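Local coordinates for chromosome partition protein Smc (Pyrococcus yayanosii, PDB 5XEI) that probably drives chromosome condensation and partitioning as a DNA-binding, ATP-hydrolysing SMC homodimer, represented here by its head domain with part of the coiled coil and the joint, at residues E188-A191 against R192-L196; K202-D205 against K206-E210; F353-E356 against I357-E360; K362-F365 against M366-E370; L393-P396 against E397-F400. One frame throughout, in Å; residues are numbered along the deposited sequence.

Contact 1: residues E188-A191 against R192-L196; sequences ENLA and RVDLL
Leu190 and Asp194 sit one turn apart on helix 170-246, one of the two helices of the SMC coiled-coil arm, and the residues around them meet in three ways. The first is the main-chain ladder of the helix: Asp194 N donates to Leu190 O at 3.1 Å, and Val193 N donates to Asn189 O at 2.9 Å.

Polar side chains make up the second group. Asp194 turns its CG anti to its own carbonyl carbon (chi1 -69°), which lays the carboxylate carbon 3.3 Å from Leu190 O, while OD1 forms a salt bridge with Arg340 on the facing helix 321-383. With an alanine here, Arg340 would probably lose its carboxylate mate, and a charged tie between the two helices would go with it. Asn189 and Arg192 run side by side, their amide and guanidinium planes 85° apart; the modelled OD1 to NH2 separation is too short to be trusted at this resolution.

Apolar contacts are the third group and look outward, Leu190 and Val193 both pressing on Leu343 of helix 321-383. Within the turn, an apolar carbon lies beside a carboxylate oxygen instead: CG of Leu190 is 4.1 Å from OD2 of Asp194.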
loop_
_atom_site.group_PDB
_atom_site.type_symbol
_atom_site.label_atom_id
_atom_site.label_comp_id
_atom_site.label_asym_id
_atom_site.label_seq_id
_atom_site.Cartn_x
_atom_site.Cartn_y
_atom_site.Cartn_z
ATOM N N GLU A 188 -3.914 -17.300 0.387
ATOM C CA GLU A 188 -3.911 -18.050 -0.856
ATOM C C GLU A 188 -3.054 -19.295 -0.708
ATOM O O GLU A 188 -3.476 -20.398 -1.070
ATOM C CB GLU A 188 -3.469 -17.170 -2.022
ATOM C CG GLU A 188 -4.395 -15.981 -2.186
ATOM C CD GLU A 188 -3.853 -14.884 -3.087
ATOM O OE1 GLU A 188 -4.687 -14.068 -3.552
ATOM O OE2 GLU A 188 -2.622 -14.835 -3.331
ATOM N N ASN A 189 -1.858 -19.138 -0.144
ATOM C CA ASN A 189 -1.111 -20.290 0.352
ATOM C C ASN A 189 -1.999 -21.207 1.184
ATOM O O ASN A 189 -2.124 -22.408 0.903
ATOM C CB ASN A 189 0.070 -19.817 1.191
ATOM C CG ASN A 189 1.350 -19.823 0.429
ATOM O OD1 ASN A 189 1.844 -20.889 0.051
ATOM N ND2 ASN A 189 1.918 -18.634 0.197
ATOM N N LEU A 190 -2.630 -20.646 2.215
ATOM C CA LEU A 190 -3.474 -21.434 3.104
ATOM C C LEU A 190 -4.559 -22.166 2.334
ATOM O O LEU A 190 -4.904 -23.307 2.665
ATOM C CB LEU A 190 -4.102 -20.535 4.161
ATOM C CG LEU A 190 -4.869 -21.283 5.234
ATOM C CD1 LEU A 190 -3.955 -21.450 6.427
ATOM C CD2 LEU A 190 -6.140 -20.538 5.615
ATOM N N ALA A 191 -5.100 -21.530 1.295
ATOM C CA ALA A 191 -6.129 -22.176 0.493
ATOM C C ALA A 191 -5.534 -23.262 -0.393
ATOM O O ALA A 191 -6.177 -24.285 -0.652
ATOM C CB ALA A 191 -6.860 -21.135 -0.347
ATOM N N ARG A 192 -4.312 -23.053 -0.868
ATOM C CA ARG A 192 -3.627 -24.102 -1.602
ATOM C C ARG A 192 -3.472 -25.338 -0.735
ATOM O O ARG A 192 -3.794 -26.454 -1.157
ATOM C CB ARG A 192 -2.266 -23.599 -2.061
ATOM C CG ARG A 192 -1.527 -24.554 -2.945
ATOM C CD ARG A 192 -0.326 -23.866 -3.568
ATOM N NE ARG A 192 0.646 -23.538 -2.531
ATOM C CZ ARG A 192 1.675 -22.715 -2.692
ATOM N NH1 ARG A 192 1.875 -22.111 -3.865
ATOM N NH2 ARG A 192 2.496 -22.493 -1.668
ATOM N N VAL A 193 -2.989 -25.153 0.491
ATOM C CA VAL A 193 -2.778 -26.289 1.372
ATOM C C VAL A 193 -4.086 -27.040 1.598
ATOM O O VAL A 193 -4.115 -28.276 1.583
ATOM C CB VAL A 193 -2.136 -25.807 2.682
ATOM C CG1 VAL A 193 -2.357 -26.794 3.778
ATOM C CG2 VAL A 193 -0.656 -25.595 2.460
ATOM N N ASP A 194 -5.195 -26.310 1.765
ATOM C CA ASP A 194 -6.487 -26.965 1.972
ATOM C C ASP A 194 -6.861 -27.851 0.791
ATOM O O ASP A 194 -7.423 -28.943 0.970
ATOM C CB ASP A 194 -7.585 -25.929 2.189
ATOM C CG ASP A 194 -7.446 -25.201 3.492
ATOM O OD1 ASP A 194 -7.431 -25.862 4.560
ATOM O OD2 ASP A 194 -7.356 -23.956 3.437
ATOM N N LEU A 195 -6.595 -27.375 -0.429
ATOM C CA LEU A 195 -6.939 -28.153 -1.608
ATOM C C LEU A 195 -6.025 -29.369 -1.738
ATOM O O LEU A 195 -6.462 -30.422 -2.214
ATOM C CB LEU A 195 -6.883 -27.264 -2.854
ATOM C CG LEU A 195 -8.037 -26.301 -3.184
ATOM C CD1 LEU A 195 -7.765 -25.497 -4.479
ATOM C CD2 LEU A 195 -9.338 -27.055 -3.331
ATOM N N LEU A 196 -4.773 -29.254 -1.280
ATOM C CA LEU A 196 -3.866 -30.392 -1.286
ATOM C C LEU A 196 -4.267 -31.420 -0.248
ATOM O O LEU A 196 -4.191 -32.629 -0.499
ATOM C CB LEU A 196 -2.443 -29.925 -1.036
ATOM C CG LEU A 196 -1.987 -28.959 -2.130
ATOM C CD1 LEU A 196 -0.551 -28.579 -1.918
ATOM C CD2 LEU A 196 -2.158 -29.543 -3.511
#

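Contact 2: residues K202-D205 against K206-E210; sequences KQLD and KLEKE
Glu208 folds back along the coiled-coil helix 170-246 toward Leu204 and Asp205, and the way these three side chains are set against one another defines the contact. CG of Glu208 stands anti to its carbonyl carbon (chi1 -64°), beside the backbone N, and the chain bends at chi2. This course takes CG to 3.8 Å from Leu204 CD2 and brings the carboxylate across the end of the leucine.

The two acids slant across each other with their carboxylate planes 37° apart. OD2 of Asp205 is modelled 2.9 Å from OE1 of Glu208, a meeting of like charges whose exact separation is doubtful at this resolution. The salt bridge from Asp205 OD1 to Lys201 NZ probably offsets part of the charge.

Leu204 also turns to Phe326 and Tyr333 of helix 321-383, so the apolar side of this turn faces the partner helix of the coiled coil. Gln203 and Leu207 meet more loosely, with CG of Gln203 4.5 Å from CD2 of Leu207. Beneath them Leu207 N donates to Gln203 O at 3.2 Å.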
loop_
_atom_site.group_PDB
_atom_site.type_symbol
_atom_site.label_atom_id
_atom_site.label_comp_id
_atom_site.label_asym_id
_atom_site.label_seq_id
_atom_site.Cartn_x
_atom_site.Cartn_y
_atom_site.Cartn_z
ATOM N N LYS A 202 -7.844 -38.093 0.202
ATOM C CA LYS A 202 -8.676 -39.030 -0.536
ATOM C C LYS A 202 -7.815 -40.106 -1.194
ATOM O O LYS A 202 -8.168 -41.296 -1.192
ATOM C CB LYS A 202 -9.531 -38.241 -1.528
ATOM C CG LYS A 202 -10.121 -39.009 -2.656
ATOM C CD LYS A 202 -10.823 -38.033 -3.600
ATOM C CE LYS A 202 -11.144 -38.647 -4.963
ATOM N NZ LYS A 202 -12.123 -37.824 -5.737
ATOM N N GLN A 203 -6.654 -39.707 -1.707
ATOM C CA GLN A 203 -5.666 -40.666 -2.172
ATOM C C GLN A 203 -5.225 -41.602 -1.052
ATOM O O GLN A 203 -5.100 -42.816 -1.257
ATOM C CB GLN A 203 -4.482 -39.907 -2.748
ATOM C CG GLN A 203 -3.191 -40.652 -2.679
ATOM C CD GLN A 203 -2.116 -39.993 -3.512
ATOM O OE1 GLN A 203 -2.001 -38.754 -3.551
ATOM N NE2 GLN A 203 -1.324 -40.817 -4.204
ATOM N N LEU A 204 -4.997 -41.059 0.143
ATOM C CA LEU A 204 -4.524 -41.873 1.260
ATOM C C LEU A 204 -5.474 -43.027 1.527
ATOM O O LEU A 204 -5.054 -44.127 1.900
ATOM C CB LEU A 204 -4.393 -41.000 2.507
ATOM C CG LEU A 204 -3.380 -41.233 3.626
ATOM C CD1 LEU A 204 -3.490 -40.066 4.602
ATOM C CD2 LEU A 204 -3.548 -42.550 4.341
ATOM N N ASP A 205 -6.763 -42.809 1.300
ATOM C CA ASP A 205 -7.745 -43.818 1.666
ATOM C C ASP A 205 -7.930 -44.887 0.610
ATOM O O ASP A 205 -8.295 -46.013 0.952
ATOM C CB ASP A 205 -9.066 -43.143 1.979
ATOM C CG ASP A 205 -9.216 -42.854 3.467
ATOM O OD1 ASP A 205 -9.334 -41.660 3.860
ATOM O OD2 ASP A 205 -9.270 -43.840 4.248
ATOM N N LYS A 206 -7.738 -44.572 -0.667
ATOM C CA LYS A 206 -7.465 -45.660 -1.593
ATOM C C LYS A 206 -6.354 -46.533 -1.030
ATOM O O LYS A 206 -6.506 -47.750 -0.897
ATOM C CB LYS A 206 -7.076 -45.133 -2.973
ATOM C CG LYS A 206 -8.247 -44.674 -3.791
ATOM C CD LYS A 206 -9.201 -45.828 -4.061
ATOM C CE LYS A 206 -10.671 -45.392 -4.025
ATOM N NZ LYS A 206 -11.589 -46.540 -3.716
ATOM N N LEU A 207 -5.246 -45.905 -0.641
ATOM C CA LEU A 207 -4.050 -46.659 -0.314
ATOM C C LEU A 207 -4.218 -47.465 0.961
ATOM O O LEU A 207 -3.631 -48.546 1.075
ATOM C CB LEU A 207 -2.856 -45.718 -0.209
ATOM C CG LEU A 207 -2.113 -45.541 -1.533
ATOM C CD1 LEU A 207 -3.064 -45.298 -2.697
ATOM C CD2 LEU A 207 -1.129 -44.409 -1.396
ATOM N N GLU A 208 -4.996 -46.975 1.930
ATOM C CA GLU A 208 -5.231 -47.785 3.123
ATOM C C GLU A 208 -5.902 -49.094 2.768
ATOM O O GLU A 208 -5.602 -50.139 3.359
ATOM C CB GLU A 208 -6.094 -47.047 4.135
ATOM C CG GLU A 208 -5.438 -45.836 4.672
ATOM C CD GLU A 208 -6.380 -44.736 5.051
ATOM O OE1 GLU A 208 -6.386 -43.735 4.318
ATOM O OE2 GLU A 208 -7.051 -44.852 6.098
ATOM N N LYS A 209 -6.835 -49.053 1.820
ATOM C CA LYS A 209 -7.588 -50.247 1.473
ATOM C C LYS A 209 -6.738 -51.202 0.645
ATOM O O LYS A 209 -6.709 -52.408 0.915
ATOM C CB LYS A 209 -8.868 -49.850 0.736
ATOM C CG LYS A 209 -9.294 -50.803 -0.375
ATOM C CD LYS A 209 -10.718 -50.477 -0.822
ATOM C CE LYS A 209 -11.134 -51.246 -2.064
ATOM N NZ LYS A 209 -12.363 -50.657 -2.694
ATOM N N GLU A 210 -6.025 -50.672 -0.347
ATOM C CA GLU A 210 -5.066 -51.477 -1.088
ATOM C C GLU A 210 -3.975 -52.024 -0.175
ATOM O O GLU A 210 -3.607 -53.198 -0.280
ATOM C CB GLU A 210 -4.468 -50.646 -2.211
ATOM C CG GLU A 210 -5.510 -50.026 -3.085
ATOM C CD GLU A 210 -4.924 -49.063 -4.085
ATOM O OE1 GLU A 210 -3.879 -49.374 -4.698
ATOM O OE2 GLU A 210 -5.511 -47.975 -4.252
#

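Contact 3: residues F353-E356 against I357-E360; sequences FINE and IEKE
On the coiled-coil helix 321-383, Asn355 and Glu358 are linked by a side-chain hydrogen bond that spans three residues. Asn355 ND2 donates to Glu358 OE1 at 3.3 Å with an N-H...O angle of 148°. The two side chains run alongside each other in the same direction. The acceptor lies close to the asparagine's amide plane, yet the donor comes to OE1 from above the carboxylate plane, with the two flat groups turned 60° apart. Glu358 reaches this position with CG anti to its carbonyl carbon (chi1 -58°) and an extended chain beyond.

Here helix 321-383 packs against helix 170-246 in the two-stranded coiled coil: Ile354 touches Ala179 and Leu180 of that helix, and Ile357 touches Lys176. The other oxygen of Glu358, OE2, makes a long, weak ion pair with Lys176 across the same interface. A leucine in place of Glu358 would probably leave Asn355 ND2 without its acceptor, its amide set free to turn, and Lys176 without this carboxylate.

Phe353 and Ile357 make the apolar contact one turn apart, the ring atom CE2 of Phe353 lying 4.0 Å from CG1 of Ile357, which approaches the ring obliquely. Further along, Glu356 and Glu360 bring like charges near, OE2 of the one 4.2 Å from OE2 of the other, a proximity likely to be mildly unfavourable. Under these side chains the helix ladder continues, with Glu360 N donating to Glu356 O at 2.9 Å.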
loop_
_atom_site.group_PDB
_atom_site.type_symbol
_atom_site.label_atom_id
_atom_site.label_comp_id
_atom_site.label_asym_id
_atom_site.label_seq_id
_atom_site.Cartn_x
_atom_site.Cartn_y
_atom_site.Cartn_z
ATOM N N PHE A 353 -1.182 -7.490 13.695
ATOM C CA PHE A 353 -0.317 -6.387 13.292
ATOM C C PHE A 353 -1.092 -5.328 12.510
ATOM O O PHE A 353 -0.966 -4.125 12.773
ATOM C CB PHE A 353 0.841 -6.955 12.469
ATOM C CG PHE A 353 1.839 -5.938 12.001
ATOM C CD1 PHE A 353 2.867 -5.522 12.828
ATOM C CD2 PHE A 353 1.768 -5.422 10.712
ATOM C CE1 PHE A 353 3.797 -4.589 12.388
ATOM C CE2 PHE A 353 2.690 -4.484 10.266
ATOM C CZ PHE A 353 3.708 -4.068 11.104
ATOM N N ILE A 354 -1.904 -5.757 11.539
ATOM C CA ILE A 354 -2.702 -4.806 10.770
ATOM C C ILE A 354 -3.639 -4.026 11.679
ATOM O O ILE A 354 -3.937 -2.851 11.425
ATOM C CB ILE A 354 -3.484 -5.535 9.661
ATOM C CG1 ILE A 354 -2.540 -6.320 8.765
ATOM C CG2 ILE A 354 -4.232 -4.548 8.808
ATOM C CD1 ILE A 354 -3.178 -6.752 7.464
ATOM N N ASN A 355 -4.117 -4.650 12.746
ATOM C CA ASN A 355 -4.929 -3.901 13.691
ATOM C C ASN A 355 -4.093 -2.940 14.520
ATOM O O ASN A 355 -4.575 -1.870 14.888
ATOM C CB ASN A 355 -5.698 -4.858 14.581
ATOM C CG ASN A 355 -6.728 -5.614 13.813
ATOM O OD1 ASN A 355 -6.825 -6.830 13.910
ATOM N ND2 ASN A 355 -7.484 -4.901 12.993
ATOM N N GLU A 356 -2.845 -3.291 14.817
ATOM C CA GLU A 356 -1.976 -2.344 15.494
ATOM C C GLU A 356 -1.747 -1.108 14.643
ATOM O O GLU A 356 -1.742 0.018 15.157
ATOM C CB GLU A 356 -0.651 -3.003 15.842
ATOM C CG GLU A 356 -0.716 -3.730 17.159
ATOM C CD GLU A 356 -1.164 -2.800 18.284
ATOM O OE1 GLU A 356 -2.078 -3.197 19.049
ATOM O OE2 GLU A 356 -0.608 -1.674 18.396
ATOM N N ILE A 357 -1.577 -1.298 13.332
ATOM C CA ILE A 357 -1.303 -0.167 12.458
ATOM C C ILE A 357 -2.482 0.800 12.447
ATOM O O ILE A 357 -2.314 2.011 12.654
ATOM C CB ILE A 357 -0.957 -0.658 11.045
ATOM C CG1 ILE A 357 0.442 -1.263 11.033
ATOM C CG2 ILE A 357 -0.990 0.495 10.080
ATOM C CD1 ILE A 357 1.546 -0.230 11.061
ATOM N N GLU A 358 -3.693 0.286 12.206
ATOM C CA GLU A 358 -4.843 1.178 12.099
ATOM C C GLU A 358 -5.001 2.008 13.360
ATOM O O GLU A 358 -5.268 3.213 13.289
ATOM C CB GLU A 358 -6.122 0.396 11.836
ATOM C CG GLU A 358 -6.080 -0.444 10.597
ATOM C CD GLU A 358 -7.162 -1.525 10.593
ATOM O OE1 GLU A 358 -7.636 -1.893 11.703
ATOM O OE2 GLU A 358 -7.515 -2.020 9.488
ATOM N N LYS A 359 -4.811 1.387 14.523
ATOM C CA LYS A 359 -4.988 2.113 15.765
ATOM C C LYS A 359 -3.855 3.105 16.007
ATOM O O LYS A 359 -4.108 4.218 16.474
ATOM C CB LYS A 359 -5.141 1.125 16.918
ATOM C CG LYS A 359 -6.196 0.063 16.631
ATOM C CD LYS A 359 -7.568 0.692 16.263
ATOM C CE LYS A 359 -8.719 -0.339 16.310
ATOM N NZ LYS A 359 -8.299 -1.683 15.742
ATOM N N GLU A 360 -2.618 2.760 15.663
ATOM C CA GLU A 360 -1.570 3.774 15.661
ATOM C C GLU A 360 -1.931 4.930 14.733
ATOM O O GLU A 360 -1.915 6.098 15.138
ATOM C CB GLU A 360 -0.246 3.160 15.237
ATOM C CG GLU A 360 0.321 2.195 16.228
ATOM C CD GLU A 360 1.577 1.540 15.704
ATOM O OE1 GLU A 360 2.639 2.201 15.627
ATOM O OE2 GLU A 360 1.490 0.363 15.323
#

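Contact 4: residues K362-F365 against M366-E370; sequences KNVF and MRTLE
Met366 SD lies at the edge of the ring of Phe365, the residue next to it in sequence. The sulfur is 5.2 Å from the ring centroid and 79° off the ring normal, and its nearest ring carbon is Phe365 CD2 at 3.9 Å, so this is a Met-aromatic contact of the edge type. In Met366, CG stands anti to the carbonyl carbon (chi1 -57°) and the bend at chi2 (-67°) brings the sulfur to the ring.

Leu369 approaches the same ring from elsewhere: its CB stands over one face, displaced toward the rim, and its CG is 4.2 Å from Phe365 CE2. Beyond the helix, Phe365 packs on Ile163 and Ser167 of helix 156-167 and meets the ring of Phe400, which helps to bury it.

Lys362 and Met366 run side by side, CG to CG at 4.1 Å. Beyond CG the lysine turns away from the methionine, and its NZ donates to Glu397 O in the loop that follows strand 388-393.

On another side of the helix, Val364 O accepts two bonds from one residue: Thr368 N at 3.0 Å and Thr368 OG1 at 2.8 Å arrive from opposite faces of the carbonyl plane. The hydroxyl's proton is thereby directed to the backbone, and the threonine's rotation is probably fixed by it. Such a threonine hydroxyl bonded to the carbonyl four residues back is a familiar intrahelical motif, placed here where the coiled-coil helix 321-383 packs against helix 156-167 and strand 388-393.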
loop_
_atom_site.group_PDB
_atom_site.type_symbol
_atom_site.label_atom_id
_atom_site.label_comp_id
_atom_site.label_asym_id
_atom_site.label_seq_id
_atom_site.Cartn_x
_atom_site.Cartn_y
_atom_site.Cartn_z
ATOM N N LYS A 362 -4.795 5.974 13.635
ATOM C CA LYS A 362 -5.866 6.801 14.159
ATOM C C LYS A 362 -5.358 7.703 15.282
ATOM O O LYS A 362 -5.609 8.912 15.270
ATOM C CB LYS A 362 -7.016 5.920 14.616
ATOM C CG LYS A 362 -8.006 6.683 15.415
ATOM C CD LYS A 362 -8.824 5.759 16.274
ATOM C CE LYS A 362 -10.151 5.449 15.633
ATOM N NZ LYS A 362 -11.278 5.873 16.528
ATOM N N ASN A 363 -4.603 7.148 16.238
ATOM C CA ASN A 363 -4.024 7.973 17.308
ATOM C C ASN A 363 -3.276 9.187 16.762
ATOM O O ASN A 363 -3.432 10.307 17.263
ATOM C CB ASN A 363 -3.067 7.158 18.174
ATOM C CG ASN A 363 -3.766 6.084 18.965
ATOM O OD1 ASN A 363 -4.986 6.069 19.068
ATOM N ND2 ASN A 363 -2.997 5.163 19.513
ATOM N N VAL A 364 -2.413 8.977 15.770
ATOM C CA VAL A 364 -1.681 10.104 15.217
ATOM C C VAL A 364 -2.656 11.099 14.627
ATOM O O VAL A 364 -2.478 12.316 14.744
ATOM C CB VAL A 364 -0.654 9.636 14.171
ATOM C CG1 VAL A 364 0.231 10.791 13.757
ATOM C CG2 VAL A 364 0.190 8.513 14.717
ATOM N N PHE A 365 -3.709 10.599 13.988
ATOM C CA PHE A 365 -4.677 11.504 13.393
ATOM C C PHE A 365 -5.338 12.355 14.463
ATOM O O PHE A 365 -5.378 13.589 14.358
ATOM C CB PHE A 365 -5.720 10.724 12.604
ATOM C CG PHE A 365 -6.784 11.586 12.024
ATOM C CD1 PHE A 365 -6.559 12.298 10.850
ATOM C CD2 PHE A 365 -8.009 11.715 12.652
ATOM C CE1 PHE A 365 -7.550 13.104 10.309
ATOM C CE2 PHE A 365 -9.010 12.520 12.104
ATOM C CZ PHE A 365 -8.780 13.199 10.939
ATOM N N MET A 366 -5.839 11.709 15.518
ATOM C CA MET A 366 -6.565 12.436 16.550
ATOM C C MET A 366 -5.653 13.400 17.288
ATOM O O MET A 366 -6.052 14.531 17.583
ATOM C CB MET A 366 -7.209 11.463 17.528
ATOM C CG MET A 366 -8.143 10.480 16.880
ATOM S SD MET A 366 -9.597 11.306 16.214
ATOM C CE MET A 366 -10.146 12.172 17.675
ATOM N N ARG A 367 -4.433 12.966 17.614
ATOM C CA ARG A 367 -3.475 13.858 18.255
ATOM C C ARG A 367 -3.267 15.096 17.415
ATOM O O ARG A 367 -3.219 16.216 17.933
ATOM C CB ARG A 367 -2.141 13.152 18.466
ATOM C CG ARG A 367 -1.147 13.987 19.258
ATOM C CD ARG A 367 -0.131 14.729 18.399
ATOM N NE ARG A 367 0.521 15.753 19.202
ATOM C CZ ARG A 367 1.817 16.063 19.163
ATOM N NH1 ARG A 367 2.638 15.429 18.353
ATOM N NH2 ARG A 367 2.304 17.005 19.966
ATOM N N THR A 368 -3.115 14.910 16.106
ATOM C CA THR A 368 -3.023 16.055 15.216
ATOM C C THR A 368 -4.331 16.816 15.211
ATOM O O THR A 368 -4.351 18.038 15.389
ATOM C CB THR A 368 -2.671 15.599 13.805
ATOM O OG1 THR A 368 -1.473 14.810 13.835
ATOM C CG2 THR A 368 -2.470 16.801 12.894
ATOM N N LEU A 369 -5.443 16.095 15.045
ATOM C CA LEU A 369 -6.732 16.753 14.906
ATOM C C LEU A 369 -7.071 17.582 16.135
ATOM O O LEU A 369 -7.664 18.658 16.022
ATOM C CB LEU A 369 -7.799 15.702 14.641
ATOM C CG LEU A 369 -9.227 16.112 14.292
ATOM C CD1 LEU A 369 -10.112 15.990 15.484
ATOM C CD2 LEU A 369 -9.281 17.528 13.725
ATOM N N GLU A 370 -6.674 17.119 17.313
ATOM C CA GLU A 370 -7.011 17.851 18.520
ATOM C C GLU A 370 -6.079 19.031 18.739
ATOM O O GLU A 370 -6.531 20.105 19.160
ATOM C CB GLU A 370 -7.012 16.895 19.713
ATOM C CG GLU A 370 -8.295 16.045 19.759
ATOM C CD GLU A 370 -8.099 14.606 20.266
ATOM O OE1 GLU A 370 -8.817 13.717 19.760
ATOM O OE2 GLU A 370 -7.262 14.352 21.167
#

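Contact 5: residues L393-P396 against E397-F400; sequences LENP and EDPF
Asn395 reaches over to Asp398 to close a turn in the loop between strands 388-393 and 404-409. Its CB lies 3.3 Å from Asp398 O, already against the main chain of the returning segment. CG follows anti to the backbone N (chi1 -164°) and stays close to the same peptide, 3.4 Å from Asp398 O. At the tip, OD1 accepts a hydrogen bond from Asp398 N with an N-H...O angle of 160°. The modelled length of 2.5 Å is very short, and at this resolution the exact value should not be leaned upon. OD1 also has the aspartate's CB nearby, at 3.4 Å.

The main chain of Asn395 takes part too. Its O lies 3.2 Å from Pro399 CA in a CA-H...O contact. Leu393, the last residue of its strand, slants across the ring of Pro399, CD2 lying 4.0 Å from CB of the proline, while its side chain also packs on Leu369 of helix 321-383. Further on, Asp398 O accepts from Ser401 OG.

Pro399 has no N-H with which to donate to Asn395 O, which has the CA-H...O contact. The hydrogen bond between the segments is donated by the backbone amide of Asp398 to the side-chain oxygen of Asn395, and the shape of the turn probably depends on the asparagine's amide group staying in place.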
loop_
_atom_site.group_PDB
_atom_site.type_symbol
_atom_site.label_atom_id
_atom_site.label_comp_id
_atom_site.label_asym_id
_atom_site.label_seq_id
_atom_site.Cartn_x
_atom_site.Cartn_y
_atom_site.Cartn_z
ATOM N N LEU A 393 -15.350 16.509 14.285
ATOM C CA LEU A 393 -15.229 15.244 13.569
ATOM C C LEU A 393 -16.605 14.636 13.356
ATOM O O LEU A 393 -17.418 14.574 14.283
ATOM C CB LEU A 393 -14.352 14.260 14.327
ATOM C CG LEU A 393 -12.992 13.968 13.701
ATOM C CD1 LEU A 393 -12.259 12.964 14.546
ATOM C CD2 LEU A 393 -13.155 13.433 12.298
ATOM N N GLU A 394 -16.867 14.194 12.127
ATOM C CA GLU A 394 -18.161 13.599 11.820
ATOM C C GLU A 394 -18.247 12.172 12.342
ATOM O O GLU A 394 -19.237 11.794 12.974
ATOM C CB GLU A 394 -18.412 13.644 10.312
ATOM C CG GLU A 394 -18.532 15.075 9.786
ATOM C CD GLU A 394 -19.136 15.153 8.392
ATOM O OE1 GLU A 394 -19.074 14.134 7.649
ATOM O OE2 GLU A 394 -19.669 16.241 8.051
ATOM N N ASN A 395 -17.229 11.355 12.091
ATOM C CA ASN A 395 -17.249 9.966 12.537
ATOM C C ASN A 395 -16.158 9.788 13.578
ATOM O O ASN A 395 -15.013 9.442 13.243
ATOM C CB ASN A 395 -17.075 8.994 11.379
ATOM C CG ASN A 395 -17.485 7.585 11.755
ATOM O OD1 ASN A 395 -16.775 6.880 12.484
ATOM N ND2 ASN A 395 -18.658 7.178 11.290
ATOM N N PRO A 396 -16.473 9.996 14.854
ATOM C CA PRO A 396 -15.439 9.888 15.894
ATOM C C PRO A 396 -14.819 8.510 15.974
ATOM O O PRO A 396 -13.681 8.382 16.443
ATOM C CB PRO A 396 -16.197 10.233 17.179
ATOM C CG PRO A 396 -17.436 10.973 16.707
ATOM C CD PRO A 396 -17.794 10.314 15.413
ATOM N N GLU A 397 -15.514 7.475 15.509
ATOM C CA GLU A 397 -14.961 6.139 15.641
ATOM C C GLU A 397 -14.099 5.748 14.447
ATOM O O GLU A 397 -13.020 5.175 14.617
ATOM C CB GLU A 397 -16.086 5.128 15.834
ATOM C CG GLU A 397 -15.857 4.269 17.049
ATOM C CD GLU A 397 -16.958 3.261 17.248
ATOM O OE1 GLU A 397 -17.210 2.448 16.330
ATOM O OE2 GLU A 397 -17.562 3.277 18.335
ATOM N N ASP A 398 -14.564 6.023 13.230
ATOM C CA ASP A 398 -13.774 5.792 12.026
ATOM C C ASP A 398 -13.589 7.152 11.362
ATOM O O ASP A 398 -14.317 7.500 10.422
ATOM C CB ASP A 398 -14.428 4.768 11.100
ATOM C CG ASP A 398 -14.738 3.442 11.811
ATOM O OD1 ASP A 398 -14.354 2.381 11.268
ATOM O OD2 ASP A 398 -15.372 3.459 12.897
ATOM N N PRO A 399 -12.613 7.937 11.820
ATOM C CA PRO A 399 -12.491 9.295 11.292
ATOM C C PRO A 399 -12.249 9.311 9.809
ATOM O O PRO A 399 -12.667 10.257 9.140
ATOM C CB PRO A 399 -11.287 9.872 12.052
ATOM C CG PRO A 399 -10.865 8.818 13.030
ATOM C CD PRO A 399 -11.391 7.526 12.522
ATOM N N PHE A 400 -11.606 8.281 9.269
ATOM C CA PHE A 400 -11.179 8.309 7.876
ATOM C C PHE A 400 -12.313 8.068 6.901
ATOM O O PHE A 400 -12.089 8.134 5.691
ATOM C CB PHE A 400 -10.083 7.282 7.637
ATOM C CG PHE A 400 -8.933 7.427 8.559
ATOM C CD1 PHE A 400 -8.015 8.442 8.372
ATOM C CD2 PHE A 400 -8.777 6.556 9.622
ATOM C CE1 PHE A 400 -6.954 8.578 9.218
ATOM C CE2 PHE A 400 -7.718 6.683 10.485
ATOM C CZ PHE A 400 -6.800 7.697 10.288
#

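How the contacts relate
Contacts 1 and 2 follow each other on helix 170-246, with about 21 Å between their centres. Contacts 3 and 4 share helix 321-383, and their centres are about 14 Å apart. The two helices run against each other as the two helices of one coiled coil. Contact 2 lies far out along it, about 60 Å from contact 4 between centres, with contacts 1 and 3 at intermediate positions, their centres about 27 Å apart. Contact 5, last along the chain, touches contact 4, where Met366 SD is 3.6 Å from Leu393 CD1. The chain thus runs outward through contacts 1 and 2 and comes back through contacts 3 and 4 to the small antiparallel sheet.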